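GTP-binding protein (Thermus thermophilus, PDB 2DBY) binds GDP in a P-loop GTPase domain and probably acts as an ATPase that associates with the 70S ribosome and its 50S subunit. Local coordinates at residues R191-E195 with T196-T200; R302-A306 with P307-G311. All coordinates share one frame; numbering follows the deposited sequence.

Overall arrangement
Contact 1 ends one helix and contact 2 begins another. Contact 1 (191-200) is where helix 187-195 stops and the chain turns into the loop that leads to strand 204-209. Contact 2 (302-311) comes later in the chain, where the loop after strand 295-301 enters helix 306-313. The first lies in the OBG-type G region, beside helices 124-156 and 161-175. The second lies in the C-terminal DUF933 region. Their centres are about 23 Å apart and their nearest atoms about 9 Å apart, without touching. The strands next in chain to the two contacts, 204-209 and 295-301, belong to one mixed sheet. The two are thus separate local helix-end packings, both away from the GDP site.

Contact 1: residues R191-E195 with T196-T200; sequences RFLKE and TPLLT
Thr-196 sits over one face of the Phe-192 ring. Its CB is 4.1 Å from the ring centroid and 26° off the ring normal, a CH-pi contact. Phe-192 CG is anti to the backbone N (chi1 175°), which places the ring under Thr-196 CB. Leu-198 CD1 meets the ring at its edge, near the ring plane. Leu-193 CD2 packs on Leu-198 CG at 3.9 Å, with the two side chains roughly perpendicular. Replacing Phe-192 by an alanine would remove the ring and is likely to open a gap beneath Thr-196 and leave Leu-198 CD1 without its aromatic neighbour.

This is the C-terminal end of helix 187-195. Thr-196 N still donates to Phe-192 O at 2.7 Å, the last helical step before the backbone leaves helical angles. Pro-197 then centres an inverse gamma turn. Its N has no hydrogen to give Leu-193 O, but Pro-197 CA makes a CA-H...O contact to that oxygen.

Outside the turn, one water donates to Glu-195 OE2 at 2.7 Å and also bonds Thr-196 OG1. The same carboxylate oxygen forms salt bridges with Arg-146 and Arg-160. Farther out, Phe-192 touches Leu-170 of helix 161-175, and Thr-196 touches Thr-142 of helix 124-156.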
ATOM      1  N   ARG A 191     -16.302  10.329   8.110  1.00 18.77           N
ATOM      2  CA  ARG A 191     -17.304  10.592   7.069  1.00 18.65           C
ATOM      3  C   ARG A 191     -16.836  11.724   6.158  1.00 19.26           C
ATOM      4  O   ARG A 191     -17.010  11.686   4.946  1.00 17.96           O
ATOM      5  CB  ARG A 191     -18.647  10.978   7.693  1.00 20.17           C
ATOM      6  CG  ARG A 191     -19.341   9.836   8.403  1.00 26.56           C
ATOM      7  CD  ARG A 191     -20.669  10.309   8.975  1.00 23.89           C
ATOM      8  NE  ARG A 191     -21.537  10.867   7.939  1.00 26.90           N
ATOM      9  CZ  ARG A 191     -22.644  11.564   8.193  1.00 33.96           C
ATOM     10  NH1 ARG A 191     -23.008  11.787   9.444  1.00 31.47           N
ATOM     11  NH2 ARG A 191     -23.389  12.031   7.202  1.00 37.27           N
ATOM     12  N   PHE A 192     -16.229  12.737   6.752  1.00 15.84           N
ATOM     13  CA  PHE A 192     -15.754  13.843   5.948  1.00 12.25           C
ATOM     14  C   PHE A 192     -14.652  13.399   4.967  1.00 13.71           C
ATOM     15  O   PHE A 192     -14.686  13.738   3.778  1.00 17.07           O
ATOM     16  CB  PHE A 192     -15.204  14.962   6.844  1.00 12.29           C
ATOM     17  CG  PHE A 192     -14.578  16.082   6.065  1.00 12.64           C
ATOM     18  CD1 PHE A 192     -15.381  17.059   5.472  1.00 18.77           C
ATOM     19  CD2 PHE A 192     -13.206  16.103   5.828  1.00 14.33           C
ATOM     20  CE1 PHE A 192     -14.835  18.033   4.653  1.00 17.15           C
ATOM     21  CE2 PHE A 192     -12.645  17.073   5.010  1.00 15.37           C
ATOM     22  CZ  PHE A 192     -13.464  18.044   4.416  1.00 15.54           C
ATOM     23  N   LEU A 193     -13.675  12.638   5.463  1.00 13.70           N
ATOM     24  CA  LEU A 193     -12.558  12.242   4.603  1.00 12.98           C
ATOM     25  C   LEU A 193     -12.939  11.246   3.511  1.00 19.09           C
ATOM     26  O   LEU A 193     -12.270  11.165   2.482  1.00 18.42           O
ATOM     27  CB  LEU A 193     -11.398  11.697   5.455  1.00 12.05           C
ATOM     28  CG  LEU A 193     -10.654  12.739   6.311  1.00 14.21           C
ATOM     29  CD1 LEU A 193      -9.612  12.063   7.195  1.00 17.11           C
ATOM     30  CD2 LEU A 193      -9.990  13.767   5.372  1.00 14.35           C
ATOM     31  N   LYS A 194     -14.018  10.503   3.727  1.00 19.80           N
ATOM     32  CA  LYS A 194     -14.483   9.562   2.719  1.00 20.68           C
ATOM     33  C   LYS A 194     -15.039  10.393   1.562  1.00 22.26           C
ATOM     34  O   LYS A 194     -14.788  10.102   0.397  1.00 21.28           O
ATOM     35  CB  LYS A 194     -15.586   8.665   3.285  1.00 25.15           C
ATOM     36  CG  LYS A 194     -16.056   7.581   2.316  1.00 35.47           C
ATOM     37  CD  LYS A 194     -17.227   6.788   2.904  1.00 39.72           C
ATOM     38  CE  LYS A 194     -17.836   5.835   1.875  1.00 44.64           C
ATOM     39  NZ  LYS A 194     -19.172   5.320   2.315  1.00 45.87           N
ATOM     40  N   GLU A 195     -15.769  11.452   1.896  1.00 21.83           N
ATOM     41  CA  GLU A 195     -16.349  12.323   0.882  1.00 20.87           C
ATOM     42  C   GLU A 195     -15.319  13.258   0.249  1.00 23.41           C
ATOM     43  O   GLU A 195     -15.377  13.526  -0.956  1.00 18.26           O
ATOM     44  CB  GLU A 195     -17.483  13.163   1.485  1.00 21.33           C
ATOM     45  CG  GLU A 195     -17.963  14.284   0.575  1.00 26.37           C
ATOM     46  CD  GLU A 195     -19.285  14.897   1.032  1.00 26.29           C
ATOM     47  OE1 GLU A 195     -20.247  14.126   1.251  1.00 28.73           O
ATOM     48  OE2 GLU A 195     -19.358  16.142   1.160  1.00 28.72           O
ATOM     49  N   THR A 196     -14.390  13.752   1.069  1.00 16.14           N
ATOM     50  CA  THR A 196     -13.342  14.696   0.633  1.00 16.30           C
ATOM     51  C   THR A 196     -11.968  14.154   1.042  1.00 16.63           C
ATOM     52  O   THR A 196     -11.449  14.460   2.123  1.00 14.08           O
ATOM     53  CB  THR A 196     -13.568  16.070   1.296  1.00 15.53           C
ATOM     54  OG1 THR A 196     -14.888  16.543   0.956  1.00 19.69           O
ATOM     55  CG2 THR A 196     -12.546  17.085   0.800  1.00 18.11           C
ATOM     56  N   PRO A 197     -11.367  13.327   0.180  1.00 17.33           N
ATOM     57  CA  PRO A 197     -10.057  12.703   0.427  1.00 17.88           C
ATOM     58  C   PRO A 197      -8.900  13.678   0.360  1.00 15.05           C
ATOM     59  O   PRO A 197      -8.231  13.783  -0.662  1.00 16.71           O
ATOM     60  CB  PRO A 197      -9.963  11.616  -0.667  1.00 21.50           C
ATOM     61  CG  PRO A 197     -11.383  11.429  -1.146  1.00 27.91           C
ATOM     62  CD  PRO A 197     -11.963  12.834  -1.075  1.00 18.69           C
ATOM     63  N   LEU A 198      -8.654  14.377   1.466  1.00 12.64           N
ATOM     64  CA  LEU A 198      -7.575  15.360   1.541  1.00 12.47           C
ATOM     65  C   LEU A 198      -6.228  14.723   1.213  1.00 12.44           C
ATOM     66  O   LEU A 198      -5.966  13.574   1.568  1.00 10.85           O
ATOM     67  CB  LEU A 198      -7.500  15.981   2.940  1.00 12.08           C
ATOM     68  CG  LEU A 198      -8.733  16.807   3.327  1.00 12.81           C
ATOM     69  CD1 LEU A 198      -8.509  17.390   4.737  1.00 11.16           C
ATOM     70  CD2 LEU A 198      -8.971  17.912   2.297  1.00 14.77           C
ATOM     71  N   LEU A 199      -5.375  15.482   0.531  1.00 10.78           N
ATOM     72  CA  LEU A 199      -4.072  14.954   0.151  1.00  9.14           C
ATOM     73  C   LEU A 199      -3.222  14.555   1.358  1.00 11.69           C
ATOM     74  O   LEU A 199      -2.515  13.528   1.321  1.00 12.74           O
ATOM     75  CB  LEU A 199      -3.321  15.986  -0.691  1.00  9.80           C
ATOM     76  CG  LEU A 199      -4.103  16.446  -1.930  1.00 11.83           C
ATOM     77  CD1 LEU A 199      -3.170  17.335  -2.742  1.00 17.58           C
ATOM     78  CD2 LEU A 199      -4.589  15.248  -2.812  1.00 14.36           C
ATOM     79  N   THR A 200      -3.281  15.352   2.422  1.00 11.50           N
ATOM     80  CA  THR A 200      -2.493  15.063   3.616  1.00 10.13           C
ATOM     81  C   THR A 200      -3.126  14.015   4.524  1.00  7.89           C
ATOM     82  O   THR A 200      -2.572  13.703   5.582  1.00 10.74           O
ATOM     83  CB  THR A 200      -2.186  16.337   4.460  1.00  9.81           C
ATOM     84  OG1 THR A 200      -3.412  16.928   4.890  1.00 11.22           O
ATOM     85  CG2 THR A 200      -1.398  17.349   3.628  1.00 12.49           C
TER
HETATM   86  O   HOH W   1     -17.272  17.450   2.278  1.00 26.13           O

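Contact 2: residues R302-A306 with P307-G311; sequences RGTKA and PRAAG
Thr-304, just before the N-cap of helix 306-313 in the C-terminal DUF933 region of this YchF protein, meets Arg-308 in the first turn of that helix. Thr-304 CB points toward the helix. The methyl is the part that touches: Thr-304 CG2 lies 3.6 Å from Arg-308 CB and packs along the aliphatic stem as far as CD. The two side chains cross at about a right angle. With chi1 near -61°, CG2 is anti to the threonine's own N and OG1 lies beside that N. Thr-304 OG1 is hydrogen-bonded to Arg-301 O, at the end of strand 295-301.

Lys-305 is the N-cap. Its carbonyl oxygen accepts from Ala-309 N at 2.9 Å, with an N-H...O angle of 163°. Lys-305 CB lies 3.6 Å from Pro-307 CD. The chain bends at chi2 (-72°) and leads NZ away from the helix to a salt bridge with Glu-355.

Ala-306 opens the helix. Its carbonyl oxygen receives Ala-310 N at 2.8 Å. Pro-307, with no N-H to offer, fits in this first turn. Beyond the turn, Ala-306 and Pro-307 both pack on Phe-321, and Ala-309 on Phe-287 of strand 284-290. The proline ring imposes a close approach on the residue before it: Ala-306 CB lies 3.4 Å from Pro-307 CD.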
ATOM      1  N   ARG A 302      -8.777  -4.263   3.967  1.00 21.00           N
ATOM      2  CA  ARG A 302      -9.246  -4.741   5.253  1.00 23.38           C
ATOM      3  C   ARG A 302     -10.678  -4.230   5.421  1.00 26.68           C
ATOM      4  O   ARG A 302     -10.956  -3.049   5.187  1.00 23.84           O
ATOM      5  CB  ARG A 302      -8.345  -4.208   6.371  1.00 27.86           C
ATOM      6  CG  ARG A 302      -8.826  -4.539   7.787  1.00 30.58           C
ATOM      7  CD  ARG A 302      -7.708  -4.369   8.820  1.00 41.68           C
ATOM      8  NE  ARG A 302      -6.816  -5.534   8.870  1.00 49.88           N
ATOM      9  CZ  ARG A 302      -5.849  -5.800   7.991  1.00 51.61           C
ATOM     10  NH1 ARG A 302      -5.619  -4.979   6.974  1.00 54.72           N
ATOM     11  NH2 ARG A 302      -5.115  -6.903   8.125  1.00 47.53           N
ATOM     12  N   GLY A 303     -11.587  -5.129   5.799  1.00 27.06           N
ATOM     13  CA  GLY A 303     -12.977  -4.749   5.977  1.00 26.81           C
ATOM     14  C   GLY A 303     -13.870  -5.384   4.928  1.00 29.40           C
ATOM     15  O   GLY A 303     -15.090  -5.451   5.092  1.00 26.09           O
ATOM     16  N   THR A 304     -13.250  -5.853   3.850  1.00 25.80           N
ATOM     17  CA  THR A 304     -13.942  -6.506   2.743  1.00 27.92           C
ATOM     18  C   THR A 304     -14.610  -7.807   3.210  1.00 29.22           C
ATOM     19  O   THR A 304     -13.979  -8.637   3.871  1.00 27.31           O
ATOM     20  CB  THR A 304     -12.945  -6.831   1.596  1.00 30.12           C
ATOM     21  OG1 THR A 304     -12.362  -5.612   1.108  1.00 26.01           O
ATOM     22  CG2 THR A 304     -13.653  -7.551   0.438  1.00 28.77           C
ATOM     23  N   LYS A 305     -15.889  -7.968   2.874  1.00 24.54           N
ATOM     24  CA  LYS A 305     -16.665  -9.161   3.247  1.00 26.20           C
ATOM     25  C   LYS A 305     -16.487 -10.284   2.238  1.00 24.56           C
ATOM     26  O   LYS A 305     -16.023 -10.065   1.117  1.00 25.58           O
ATOM     27  CB  LYS A 305     -18.157  -8.842   3.315  1.00 31.28           C
ATOM     28  CG  LYS A 305     -18.514  -7.605   4.089  1.00 36.77           C
ATOM     29  CD  LYS A 305     -18.341  -7.796   5.562  1.00 37.07           C
ATOM     30  CE  LYS A 305     -19.195  -6.780   6.316  1.00 41.20           C
ATOM     31  NZ  LYS A 305     -19.095  -6.981   7.781  1.00 48.49           N
ATOM     32  N   ALA A 306     -16.918 -11.479   2.630  1.00 27.05           N
ATOM     33  CA  ALA A 306     -16.784 -12.667   1.791  1.00 26.64           C
ATOM     34  C   ALA A 306     -17.296 -12.503   0.356  1.00 24.53           C
ATOM     35  O   ALA A 306     -16.634 -12.913  -0.586  1.00 24.28           O
ATOM     36  CB  ALA A 306     -17.468 -13.851   2.474  1.00 29.03           C
ATOM     37  N   PRO A 307     -18.492 -11.902   0.172  1.00 25.28           N
ATOM     38  CA  PRO A 307     -19.038 -11.716  -1.178  1.00 26.39           C
ATOM     39  C   PRO A 307     -18.146 -10.880  -2.091  1.00 26.55           C
ATOM     40  O   PRO A 307     -17.911 -11.239  -3.243  1.00 27.15           O
ATOM     41  CB  PRO A 307     -20.385 -11.031  -0.920  1.00 27.88           C
ATOM     42  CG  PRO A 307     -20.760 -11.529   0.456  1.00 27.90           C
ATOM     43  CD  PRO A 307     -19.453 -11.466   1.199  1.00 27.11           C
ATOM     44  N   ARG A 308     -17.663  -9.747  -1.585  1.00 27.58           N
ATOM     45  CA  ARG A 308     -16.803  -8.904  -2.396  1.00 27.75           C
ATOM     46  C   ARG A 308     -15.496  -9.633  -2.637  1.00 25.84           C
ATOM     47  O   ARG A 308     -14.929  -9.566  -3.726  1.00 27.16           O
ATOM     48  CB  ARG A 308     -16.534  -7.571  -1.710  1.00 30.73           C
ATOM     49  CG  ARG A 308     -15.592  -6.669  -2.507  1.00 35.70           C
ATOM     50  CD  ARG A 308     -15.529  -5.299  -1.874  1.00 38.64           C
ATOM     51  NE  ARG A 308     -16.779  -4.570  -2.078  1.00 45.59           N
ATOM     52  CZ  ARG A 308     -17.208  -3.584  -1.297  1.00 47.38           C
ATOM     53  NH1 ARG A 308     -16.489  -3.207  -0.244  1.00 48.76           N
ATOM     54  NH2 ARG A 308     -18.347  -2.961  -1.580  1.00 42.78           N
ATOM     55  N   ALA A 309     -15.023 -10.345  -1.625  1.00 24.51           N
ATOM     56  CA  ALA A 309     -13.785 -11.104  -1.785  1.00 28.05           C
ATOM     57  C   ALA A 309     -13.970 -12.105  -2.931  1.00 25.35           C
ATOM     58  O   ALA A 309     -13.108 -12.234  -3.820  1.00 25.73           O
ATOM     59  CB  ALA A 309     -13.446 -11.837  -0.484  1.00 26.78           C
ATOM     60  N   ALA A 310     -15.100 -12.812  -2.905  1.00 26.51           N
ATOM     61  CA  ALA A 310     -15.417 -13.792  -3.948  1.00 26.73           C
ATOM     62  C   ALA A 310     -15.433 -13.129  -5.313  1.00 24.67           C
ATOM     63  O   ALA A 310     -15.048 -13.736  -6.308  1.00 25.15           O
ATOM     64  CB  ALA A 310     -16.787 -14.441  -3.676  1.00 26.18           C
ATOM     65  N   GLY A 311     -15.919 -11.891  -5.350  1.00 29.48           N
ATOM     66  CA  GLY A 311     -15.978 -11.146  -6.598  1.00 27.44           C
ATOM     67  C   GLY A 311     -14.610 -10.947  -7.213  1.00 26.74           C
ATOM     68  O   GLY A 311     -14.489 -10.838  -8.428  1.00 30.38           O
TER